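Local coordinates for protein M32 carboxypeptidase (Chitinophagaceae bacterium, PDB 7A03) that probably acts as a metal-dependent carboxypeptidase of the M32 family, removing amino acids from the C-terminal ends of peptides, at residues A103-V106 against A107-E111. Sequence-based numbering, arbitrary orientation.
Sequences ASLV and AEISE
L105 swings CG away from its backbone N (chi1 -179°), whereas I109 keeps CG1 beside its backbone N (chi1 -69°), and the two side chains lean together along one flank of the first turns of helix 103-126. CD1 of L105 meets CG1 of I109 at 3.9 Å, a branch of one chain against the stem of the other, while the I109 methyl CD1 lies near CG of L105. In the i to i+4 pattern of an alpha-helix, the amide of I109 donates to the L105 carbonyl, N to O 2.9 Å, and the amides of A107, E108 and S110 bond to the carbonyl oxygens of A103, S104 and V106 respectively.

E108 takes the same first rotation as I109, and beyond CG its chain runs extended back toward the helix start. Its CG rests 3.1 Å from the S104 carbonyl O, and OE1 comes within 3.9 Å of CD1 of L105, the two side chains crossing at about a right angle. Leucine suits a buried position: L105 also packs on L142 and V149 of helix 129-150. Glutamate suits the border beside it: its CB and CG lie against the S104 carbonyl, and the side chain also touches L142 and R138. The exposed side is mixed, with small A103, S104, A107 and S110 beside apolar V106.

L105 thus turns an apolar surface to helix 129-150, with I109 packed beside it along the helix, while E108 and the serines add polar groups. The E108 carboxylate, near the helix N-terminus, may be favoured by the helix dipole and by R138 alongside, though not by the S104 carbonyl.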
loop_
_atom_site.group_PDB
_atom_site.type_symbol
_atom_site.label_atom_id
_atom_site.label_comp_id
_atom_site.label_asym_id
_atom_site.label_seq_id
_atom_site.Cartn_x
_atom_site.Cartn_y
_atom_site.Cartn_z
ATOM N N ALA A 103 -3.702 16.540 25.050
ATOM C CA ALA A 103 -3.077 17.549 24.200
ATOM C C ALA A 103 -1.552 17.517 24.306
ATOM O O ALA A 103 -0.849 17.700 23.298
ATOM C CB ALA A 103 -3.638 18.940 24.527
ATOM N N SER A 104 -1.024 17.270 25.511
ATOM C CA SER A 104 0.424 17.239 25.698
ATOM C C SER A 104 1.064 16.119 24.887
ATOM O O SER A 104 2.127 16.313 24.286
ATOM C CB SER A 104 0.762 17.086 27.179
ATOM O OG SER A 104 0.215 15.896 27.706
ATOM N N LEU A 105 0.409 14.955 24.826
ATOM C CA LEU A 105 0.923 13.849 24.020
ATOM C C LEU A 105 0.902 14.173 22.528
ATOM O O LEU A 105 1.856 13.863 21.805
ATOM C CB LEU A 105 0.136 12.571 24.305
ATOM C CG LEU A 105 0.646 11.361 23.511
ATOM C CD1 LEU A 105 2.136 11.131 23.799
ATOM C CD2 LEU A 105 -0.183 10.116 23.837
ATOM N N VAL A 106 -0.175 14.801 22.039
ATOM C CA VAL A 106 -0.218 15.220 20.638
ATOM C C VAL A 106 0.955 16.143 20.322
ATOM O O VAL A 106 1.666 15.962 19.324
ATOM C CB VAL A 106 -1.571 15.880 20.313
ATOM C CG1 VAL A 106 -1.643 16.236 18.835
ATOM C CG2 VAL A 106 -2.727 14.967 20.716
ATOM N N ALA A 107 1.183 17.142 21.187
ATOM C CA ALA A 107 2.281 18.072 20.942
ATOM C C ALA A 107 3.636 17.368 20.991
ATOM O O ALA A 107 4.514 17.639 20.158
ATOM C CB ALA A 107 2.221 19.223 21.948
ATOM N N GLU A 108 3.821 16.465 21.961
ATOM C CA GLU A 108 5.078 15.725 22.081
ATOM C C GLU A 108 5.340 14.864 20.851
ATOM O O GLU A 108 6.469 14.821 20.346
ATOM C CB GLU A 108 5.062 14.866 23.341
ATOM C CG GLU A 108 5.165 15.675 24.625
ATOM C CD GLU A 108 4.754 14.879 25.837
ATOM O OE1 GLU A 108 4.304 13.727 25.667
ATOM O OE2 GLU A 108 4.876 15.405 26.965
ATOM N N ILE A 109 4.306 14.178 20.351
ATOM C CA ILE A 109 4.449 13.365 19.146
ATOM C C ILE A 109 4.825 14.236 17.954
ATOM O O ILE A 109 5.689 13.869 17.149
ATOM C CB ILE A 109 3.173 12.537 18.889
ATOM C CG1 ILE A 109 3.008 11.453 19.963
ATOM C CG2 ILE A 109 3.198 11.919 17.489
ATOM C CD1 ILE A 109 1.804 10.557 19.763
ATOM N N SER A 110 4.206 15.417 17.833
ATOM C CA SER A 110 4.546 16.308 16.728
ATOM C C SER A 110 6.005 16.765 16.808
ATOM O O SER A 110 6.735 16.754 15.802
ATOM C CB SER A 110 3.580 17.500 16.702
ATOM O OG SER A 110 3.896 18.396 15.653
ATOM N N GLU A 111 6.445 17.175 18.000
ATOM C CA GLU A 111 7.823 17.638 18.169
ATOM C C GLU A 111 8.811 16.517 17.863
ATOM O O GLU A 111 9.809 16.719 17.155
ATOM C CB GLU A 111 8.032 18.144 19.599
ATOM C CG GLU A 111 7.127 19.295 20.034
ATOM C CD GLU A 111 7.059 19.451 21.555
ATOM O OE1 GLU A 111 7.833 18.774 22.267
ATOM O OE2 GLU A 111 6.223 20.243 22.043
#